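Local coordinates for protein lipid A deacylase PagL (Pseudomonas aeruginosa, PDB 2ERV) that hydrolyses the ester bond at the 3 position of lipid A in the bacterial outer membrane, releasing the primary fatty acyl chain of lipopolysaccharide, at residues T10-M15 against D137-Y142; T46-G51 against T91-Q96. All coordinates share one frame; numbering follows the deposited sequence.

Contact 1 of 2, residues T10-M15 against D137-Y142. With CXE (pentaethylene glycol monodecyl ether), chain E.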
ATOM      1  N   THR A  10      -1.538  10.854   6.457  1.00 23.66           N
ATOM      2  CA  THR A  10      -0.461  10.275   7.310  1.00 24.27           C
ATOM      3  C   THR A  10      -0.893  10.308   8.783  1.00 25.08           C
ATOM      4  O   THR A  10      -1.927  10.889   9.101  1.00 24.95           O
ATOM      5  CB  THR A  10       0.816  11.069   7.169  1.00 24.67           C
ATOM      6  OG1 THR A  10       0.583  12.412   7.650  1.00 23.62           O
ATOM      7  CG2 THR A  10       1.238  11.199   5.683  1.00 23.27           C
ATOM      8  N   GLY A  11      -0.085   9.759   9.680  1.00 25.29           N
ATOM      9  CA  GLY A  11      -0.337   9.965  11.126  1.00 27.48           C
ATOM     10  C   GLY A  11      -0.323  11.440  11.559  1.00 29.04           C
ATOM     11  O   GLY A  11      -0.882  11.806  12.612  1.00 29.39           O
ATOM     12  N   GLN A  12       0.318  12.288  10.753  1.00 28.98           N
ATOM     13  CA  GLN A  12       0.435  13.740  11.027  1.00 28.83           C
ATOM     14  C   GLN A  12      -0.641  14.556  10.257  1.00 29.77           C
ATOM     15  O   GLN A  12      -0.607  15.794  10.210  1.00 29.90           O
ATOM     16  CB  GLN A  12       1.846  14.211  10.669  1.00 29.03           C
ATOM     17  CG  GLN A  12       2.961  13.621  11.590  1.00 27.29           C
ATOM     18  CD  GLN A  12       3.260  12.135  11.295  1.00 29.78           C
ATOM     19  OE1 GLN A  12       3.497  11.745  10.130  1.00 25.06           O
ATOM     20  NE2 GLN A  12       3.263  11.305  12.352  1.00 24.81           N
ATOM     21  N   SER A  13      -1.599  13.848   9.678  1.00 29.33           N
ATOM     22  CA  SER A  13      -2.735  14.459   8.960  1.00 31.12           C
ATOM     23  C   SER A  13      -2.343  15.181   7.654  1.00 30.52           C
ATOM     24  O   SER A  13      -3.067  16.078   7.205  1.00 32.57           O
ATOM     25  CB  SER A  13      -3.533  15.399   9.895  1.00 31.47           C
ATOM     26  OG  SER A  13      -4.157  14.693  10.965  1.00 34.06           O
ATOM     27  N   GLY A  14      -1.219  14.809   7.040  1.00 28.50           N
ATOM     28  CA  GLY A  14      -0.907  15.285   5.692  1.00 27.00           C
ATOM     29  C   GLY A  14      -1.523  14.328   4.665  1.00 26.82           C
ATOM     30  O   GLY A  14      -1.698  13.148   4.946  1.00 26.36           O
ATOM     31  N   MET A  15      -1.825  14.813   3.467  1.00 25.82           N
ATOM     32  CA  MET A  15      -2.500  13.981   2.409  1.00 25.54           C
ATOM     33  C   MET A  15      -1.461  13.120   1.700  1.00 24.02           C
ATOM     34  O   MET A  15      -0.321  13.523   1.623  1.00 25.33           O
ATOM     35  CB  MET A  15      -3.117  14.897   1.351  1.00 25.90           C
ATOM     36  CG  MET A  15      -4.295  15.777   1.840  1.00 29.40           C
ATOM     37  SD  MET A  15      -5.568  14.773   2.658  1.00 34.38           S
ATOM     38  CE  MET A  15      -6.117  13.651   1.362  1.00 34.20           C
ATOM     39  N   ASP A 137      12.328   8.278  11.477  1.00 29.75           N
ATOM     40  CA  ASP A 137      11.074   8.692  12.102  1.00 29.44           C
ATOM     41  C   ASP A 137       9.905   7.782  11.662  1.00 28.57           C
ATOM     42  O   ASP A 137       8.873   7.715  12.331  1.00 27.96           O
ATOM     43  CB  ASP A 137      10.706  10.124  11.756  1.00 30.39           C
ATOM     44  CG  ASP A 137      11.539  11.165  12.482  1.00 33.79           C
ATOM     45  OD1 ASP A 137      12.369  10.823  13.361  1.00 35.06           O
ATOM     46  OD2 ASP A 137      11.370  12.385  12.251  1.00 36.05           O
ATOM     47  N   GLY A 138      10.076   7.123  10.528  1.00 28.49           N
ATOM     48  CA  GLY A 138       8.999   6.380   9.842  1.00 26.88           C
ATOM     49  C   GLY A 138       7.905   7.336   9.357  1.00 26.12           C
ATOM     50  O   GLY A 138       7.809   8.467   9.825  1.00 27.01           O
ATOM     51  N   ILE A 139       7.043   6.873   8.455  1.00 23.58           N
ATOM     52  CA  ILE A 139       5.843   7.626   8.105  1.00 21.88           C
ATOM     53  C   ILE A 139       4.780   6.598   7.648  1.00 22.40           C
ATOM     54  O   ILE A 139       5.106   5.464   7.238  1.00 22.37           O
ATOM     55  CB  ILE A 139       6.146   8.625   6.959  1.00 21.76           C
ATOM     56  CG1 ILE A 139       5.001   9.683   6.768  1.00 21.48           C
ATOM     57  CG2 ILE A 139       6.459   7.873   5.693  1.00 21.01           C
ATOM     58  CD1 ILE A 139       5.368  10.854   5.840  1.00 21.26           C
ATOM     59  N   GLU A 140       3.519   7.007   7.702  1.00 21.91           N
ATOM     60  CA  GLU A 140       2.423   6.079   7.450  1.00 21.90           C
ATOM     61  C   GLU A 140       1.454   6.741   6.505  1.00 22.52           C
ATOM     62  O   GLU A 140       1.406   7.984   6.458  1.00 22.08           O
ATOM     63  CB  GLU A 140       1.676   5.755   8.752  1.00 21.00           C
ATOM     64  CG  GLU A 140       2.470   4.938   9.800  1.00 23.19           C
ATOM     65  CD  GLU A 140       3.462   5.775  10.620  1.00 27.45           C
ATOM     66  OE1 GLU A 140       3.051   6.836  11.150  1.00 27.25           O
ATOM     67  OE2 GLU A 140       4.665   5.358  10.745  1.00 26.61           O
ATOM     68  N   SER A 141       0.675   5.920   5.807  1.00 22.24           N
ATOM     69  CA  SER A 141      -0.404   6.391   4.936  1.00 23.40           C
ATOM     70  C   SER A 141      -1.634   5.490   5.225  1.00 23.12           C
ATOM     71  O   SER A 141      -1.558   4.255   5.172  1.00 22.55           O
ATOM     72  CB  SER A 141       0.016   6.302   3.452  1.00 24.03           C
ATOM     73  OG  SER A 141      -1.071   6.666   2.573  1.00 27.07           O
ATOM     74  N   TYR A 142      -2.739   6.116   5.600  1.00 23.02           N
ATOM     75  CA  TYR A 142      -4.017   5.412   5.839  1.00 23.00           C
ATOM     76  C   TYR A 142      -4.994   5.835   4.748  1.00 23.31           C
ATOM     77  O   TYR A 142      -5.382   7.009   4.692  1.00 21.07           O
ATOM     78  CB  TYR A 142      -4.582   5.810   7.221  1.00 23.32           C
ATOM     79  CG  TYR A 142      -3.593   5.570   8.362  1.00 25.48           C
ATOM     80  CD1 TYR A 142      -3.511   4.319   8.974  1.00 26.37           C
ATOM     81  CD2 TYR A 142      -2.770   6.591   8.834  1.00 21.86           C
ATOM     82  CE1 TYR A 142      -2.597   4.062  10.010  1.00 25.62           C
ATOM     83  CE2 TYR A 142      -1.874   6.357   9.890  1.00 24.82           C
ATOM     84  CZ  TYR A 142      -1.805   5.080  10.466  1.00 25.21           C
ATOM     85  OH  TYR A 142      -0.916   4.787  11.487  1.00 25.96           O
TER
HETATM   86  C10 CXE E 600      -8.941  13.091   4.287  1.00 62.60           C
HETATM   87  O11 CXE E 600      -8.268  11.975   3.700  1.00 61.99           O
HETATM   88  C12 CXE E 600      -8.404  10.820   4.522  1.00 60.35           C
HETATM   89  C13 CXE E 600      -9.133   9.719   3.758  1.00 59.98           C
HETATM   90  O14 CXE E 600      -8.552   8.478   4.151  1.00 57.22           O
HETATM   91  C15 CXE E 600      -9.491   7.524   4.626  1.00 56.26           C
HETATM   92  C16 CXE E 600      -8.841   6.725   5.736  1.00 53.55           C
HETATM   93  O17 CXE E 600      -9.162   5.365   5.529  1.00 53.93           O
HETATM   94  C18 CXE E 600      -9.173   4.618   6.741  1.00 54.67           C
HETATM   95  C19 CXE E 600      -8.156   3.488   6.678  1.00 54.82           C
HETATM   96  O20 CXE E 600      -7.488   3.427   7.939  1.00 57.87           O
HETATM   97  C21 CXE E 600      -7.640   2.185   8.637  1.00 57.00           C
HETATM   98  C22 CXE E 600      -7.099   1.069   7.762  1.00 54.47           C
HETATM   99  O23 CXE E 600      -6.972  -0.141   8.505  1.00 55.68           O
HETATM  100  C24 CXE E 600      -6.713  -1.230   7.625  1.00 51.37           C
HETATM  101  C25 CXE E 600      -7.658  -2.329   8.051  1.00 53.11           C
HETATM  102  O26 CXE E 600      -7.043  -3.569   7.774  1.00 55.90           O
HETATM  103  O   HOH W   1       2.606   9.210   9.573  1.00 27.09           O
HETATM  104  O   HOH W   2       4.704   8.446  12.278  1.00 34.50           O
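Thr10 and Gly11, in the turn that joins strand 2-9 to strand 15-24, meet Glu140 and Tyr142 of strand 139-149 in a surface contact whose polar part runs through water, where the first and last strands close the barrel. The closest direct approach is a CA-H...O contact, Thr10 CA to Glu140 O, 3.1 Å. With Thr10 OG1 set between its own backbone N and carbonyl carbon (chi1 63°), the hydroxyl serves the turn itself: it accepts from Gly14 N over 3.1 Å, and weakly from Gln12 N. Thr10 CG2 lies near Glu140 O and meets Ile139 CD1 at 4.1 Å, where the two side chains cross obliquely. Beyond, Gly11 N lies in the plane of the Tyr142 ring, 3.8 Å from CE2 at the edge. Tyr142 and Met15 both also border a bound detergent; Met15 CE is 3.6 Å from its ether oxygen O11.

One water holds the polar layer together, accepting from Gly11 N and Glu140 N and donating to Gln12 OE1 and Glu140 OE1. A second accepts from Gln12 NE2 and donates to Glu140 OE1 over 2.6 Å. The other carboxylate oxygen, Glu140 OE2, is hydrogen-bonded to ND1 of His126, its charge-relay partner. Both oxygens of the catalytic glutamate are therefore held, and the turn probably helps to orient it through water.

Contact 2 of 2, residues T46-G51 against T91-Q96; sequences TYWEGG and TRVGDQ
Trp48 carries its CG anti to the carbonyl carbon, beside the backbone N (chi1 -61°), while Val93 sets CG1 anti to its backbone N (chi1 -177°); these two rotations bring the valine methyl against the root of the indole. Val93 CG1 touches Trp48 CB at 3.5 Å and lies almost as near to CG, meeting the ring system obliquely where it leaves the backbone. On one face of the indole, Thr46 CG2 of the same strand sits 3.4 Å above the ring plane, offset toward the rim. The rings of Phe88 and Tyr127 also meet this tryptophan, and its NE1 is hydrogen-bonded to Ser59 OG, so the buried indole has aromatic neighbours and a partner for its N-H.

Further out, backbone packs on backbone. Gly51 and Gly94 approach to 4.0 Å between their CA atoms; Gly51 has no side chain on the side that faces Gly94 and Asp95. Asp95 OD1 comes within 3.4 Å of Gly51 CA, and the same oxygen accepts a hydrogen bond from Asp52 N, tying the turn to the loop it packs on. A water bridges the two segments: it accepts from Gly94 N over 2.9 Å and lies 3.1 Å from Trp48 O, to which it probably donates.

Residues 93-96 form a type II' turn, with Gly94 at its second position and a positive phi of 55° there. It is closed by the reciprocal backbone bonds Val93 N to Gln96 O and Gln96 N to Val93 O, the latter 2.7 Å. The arrangement is that of a tight two-residue beta-hairpin, projecting from the connection between barrel strands 75-88 and 102-114, and packed on the end of strand 35-48 and the loop that follows it.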
ATOM      1  N   THR A  46       3.680   7.240  -5.048  1.00 24.22           N
ATOM      2  CA  THR A  46       2.906   7.968  -4.015  1.00 23.30           C
ATOM      3  C   THR A  46       3.406   9.370  -3.963  1.00 24.32           C
ATOM      4  O   THR A  46       4.613   9.589  -4.013  1.00 22.88           O
ATOM      5  CB  THR A  46       3.046   7.301  -2.613  1.00 24.24           C
ATOM      6  OG1 THR A  46       2.598   5.924  -2.686  1.00 22.05           O
ATOM      7  CG2 THR A  46       2.141   7.975  -1.565  1.00 22.08           C
ATOM      8  N   TYR A  47       2.480  10.322  -3.890  1.00 22.52           N
ATOM      9  CA  TYR A  47       2.863  11.693  -3.570  1.00 23.55           C
ATOM     10  C   TYR A  47       2.445  11.974  -2.124  1.00 21.78           C
ATOM     11  O   TYR A  47       1.342  11.610  -1.710  1.00 21.64           O
ATOM     12  CB  TYR A  47       2.155  12.698  -4.517  1.00 24.59           C
ATOM     13  CG  TYR A  47       2.416  14.136  -4.159  1.00 27.10           C
ATOM     14  CD1 TYR A  47       3.599  14.742  -4.540  1.00 27.07           C
ATOM     15  CD2 TYR A  47       1.492  14.888  -3.453  1.00 30.72           C
ATOM     16  CE1 TYR A  47       3.869  16.053  -4.209  1.00 29.73           C
ATOM     17  CE2 TYR A  47       1.774  16.247  -3.121  1.00 30.38           C
ATOM     18  CZ  TYR A  47       2.956  16.780  -3.517  1.00 28.12           C
ATOM     19  OH  TYR A  47       3.281  18.088  -3.245  1.00 32.63           O
ATOM     20  N   TRP A  48       3.333  12.637  -1.392  1.00 20.77           N
ATOM     21  CA  TRP A  48       3.165  12.930   0.018  1.00 21.86           C
ATOM     22  C   TRP A  48       3.175  14.426   0.142  1.00 22.17           C
ATOM     23  O   TRP A  48       4.229  15.024  -0.120  1.00 23.55           O
ATOM     24  CB  TRP A  48       4.397  12.425   0.806  1.00 20.98           C
ATOM     25  CG  TRP A  48       4.609  10.891   0.700  1.00 21.30           C
ATOM     26  CD1 TRP A  48       5.201  10.208  -0.354  1.00 20.52           C
ATOM     27  CD2 TRP A  48       4.154   9.885   1.611  1.00 22.63           C
ATOM     28  NE1 TRP A  48       5.167   8.846  -0.125  1.00 19.59           N
ATOM     29  CE2 TRP A  48       4.523   8.623   1.076  1.00 20.40           C
ATOM     30  CE3 TRP A  48       3.473   9.913   2.853  1.00 22.29           C
ATOM     31  CZ2 TRP A  48       4.237   7.412   1.739  1.00 20.15           C
ATOM     32  CZ3 TRP A  48       3.213   8.735   3.493  1.00 18.91           C
ATOM     33  CH2 TRP A  48       3.577   7.490   2.947  1.00 19.70           C
ATOM     34  N   GLU A  49       2.079  15.000   0.610  1.00 23.56           N
ATOM     35  CA  GLU A  49       1.968  16.417   0.901  1.00 26.53           C
ATOM     36  C   GLU A  49       3.085  16.842   1.852  1.00 26.84           C
ATOM     37  O   GLU A  49       3.476  16.076   2.762  1.00 26.26           O
ATOM     38  CB  GLU A  49       0.612  16.727   1.533  1.00 26.75           C
ATOM     39  CG  GLU A  49       0.356  18.208   1.802  1.00 30.94           C
ATOM     40  CD  GLU A  49      -0.870  18.500   2.653  1.00 31.58           C
ATOM     41  OE1 GLU A  49      -1.578  17.579   3.123  1.00 34.33           O
ATOM     42  OE2 GLU A  49      -1.142  19.711   2.848  1.00 38.82           O
ATOM     43  N   GLY A  50       3.610  18.051   1.644  1.00 26.09           N
ATOM     44  CA  GLY A  50       4.718  18.543   2.470  1.00 26.37           C
ATOM     45  C   GLY A  50       4.245  18.781   3.883  1.00 27.87           C
ATOM     46  O   GLY A  50       3.058  18.775   4.155  1.00 27.91           O
ATOM     47  N   GLY A  51       5.182  19.008   4.799  1.00 27.48           N
ATOM     48  CA  GLY A  51       4.838  19.300   6.174  1.00 29.19           C
ATOM     49  C   GLY A  51       6.003  20.107   6.717  1.00 30.33           C
ATOM     50  O   GLY A  51       6.672  20.793   5.963  1.00 28.81           O
ATOM     51  N   THR A  91      14.942  12.485   2.108  1.00 31.50           N
ATOM     52  CA  THR A  91      14.925  11.813   3.402  1.00 30.70           C
ATOM     53  C   THR A  91      13.951  12.469   4.373  1.00 30.36           C
ATOM     54  O   THR A  91      13.716  11.922   5.451  1.00 30.50           O
ATOM     55  CB  THR A  91      16.327  11.817   4.043  1.00 31.91           C
ATOM     56  OG1 THR A  91      16.790  13.162   4.109  1.00 29.33           O
ATOM     57  CG2 THR A  91      17.390  11.135   3.135  1.00 30.01           C
ATOM     58  N   ARG A  92      13.445  13.654   4.043  1.00 29.21           N
ATOM     59  CA  ARG A  92      12.445  14.327   4.881  1.00 30.11           C
ATOM     60  C   ARG A  92      11.124  14.385   4.125  1.00 29.04           C
ATOM     61  O   ARG A  92      11.083  14.835   3.005  1.00 30.17           O
ATOM     62  CB  ARG A  92      12.888  15.744   5.208  1.00 29.79           C
ATOM     63  CG  ARG A  92      14.007  15.803   6.227  1.00 31.42           C
ATOM     64  CD  ARG A  92      14.672  17.187   6.279  1.00 30.47           C
ATOM     65  NE  ARG A  92      15.317  17.322   7.585  1.00 34.14           N
ATOM     66  CZ  ARG A  92      16.580  17.046   7.808  1.00 36.29           C
ATOM     67  NH1 ARG A  92      17.336  16.619   6.806  1.00 38.05           N
ATOM     68  NH2 ARG A  92      17.091  17.166   9.031  1.00 37.15           N
ATOM     69  N   VAL A  93      10.059  13.884   4.730  1.00 28.81           N
ATOM     70  CA  VAL A  93       8.763  13.744   4.067  1.00 26.77           C
ATOM     71  C   VAL A  93       7.725  14.147   5.105  1.00 27.08           C
ATOM     72  O   VAL A  93       7.790  13.701   6.264  1.00 24.76           O
ATOM     73  CB  VAL A  93       8.507  12.262   3.652  1.00 27.29           C
ATOM     74  CG1 VAL A  93       7.191  12.083   2.890  1.00 23.60           C
ATOM     75  CG2 VAL A  93       9.686  11.725   2.781  1.00 26.51           C
ATOM     76  N   GLY A  94       6.792  15.000   4.705  1.00 25.63           N
ATOM     77  CA  GLY A  94       5.780  15.494   5.601  1.00 26.79           C
ATOM     78  C   GLY A  94       6.459  16.121   6.800  1.00 27.15           C
ATOM     79  O   GLY A  94       7.382  16.921   6.630  1.00 26.54           O
ATOM     80  N   ASP A  95       6.045  15.722   7.998  1.00 26.84           N
ATOM     81  CA  ASP A  95       6.670  16.193   9.231  1.00 27.74           C
ATOM     82  C   ASP A  95       7.809  15.271   9.676  1.00 27.78           C
ATOM     83  O   ASP A  95       8.270  15.393  10.795  1.00 26.12           O
ATOM     84  CB  ASP A  95       5.643  16.227  10.375  1.00 28.56           C
ATOM     85  CG  ASP A  95       4.612  17.327  10.247  1.00 30.19           C
ATOM     86  OD1 ASP A  95       4.708  18.238   9.375  1.00 28.74           O
ATOM     87  OD2 ASP A  95       3.626  17.332  11.008  1.00 33.22           O
ATOM     88  N   GLN A  96       8.259  14.335   8.828  1.00 27.41           N
ATOM     89  CA  GLN A  96       9.103  13.213   9.290  1.00 26.39           C
ATOM     90  C   GLN A  96      10.517  13.239   8.709  1.00 26.77           C
ATOM     91  O   GLN A  96      10.692  13.504   7.545  1.00 26.38           O
ATOM     92  CB  GLN A  96       8.480  11.855   8.916  1.00 26.24           C
ATOM     93  CG  GLN A  96       6.999  11.620   9.364  1.00 26.37           C
ATOM     94  CD  GLN A  96       6.782  11.823  10.864  1.00 29.57           C
ATOM     95  OE1 GLN A  96       6.239  12.851  11.261  1.00 32.05           O
ATOM     96  NE2 GLN A  96       7.169  10.840  11.679  1.00 26.57           N
TER
HETATM   97  O   HOH W   3       6.589  15.568   1.821  1.00 28.37           O

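The two contacts lie side by side at one end of the eight-stranded antiparallel barrel, their centres about 8 Å apart. Along the chain the segments come in the order 10-15, 46-51, 91-96 and 137-142, so both halves of contact 2 fall between those of contact 1. Two probable hydrogen bonds join them directly: Met15 N to Glu49 OE1 (2.8 Å) and Gln96 NE2 to Gly138 O (3.1 Å). Ile139 also packs on both Trp48 and Val93. Turns and strand ends far apart in sequence thus pack together beside the charge-relay glutamate; the side chains of Trp48 and Glu140 are about 6 Å apart.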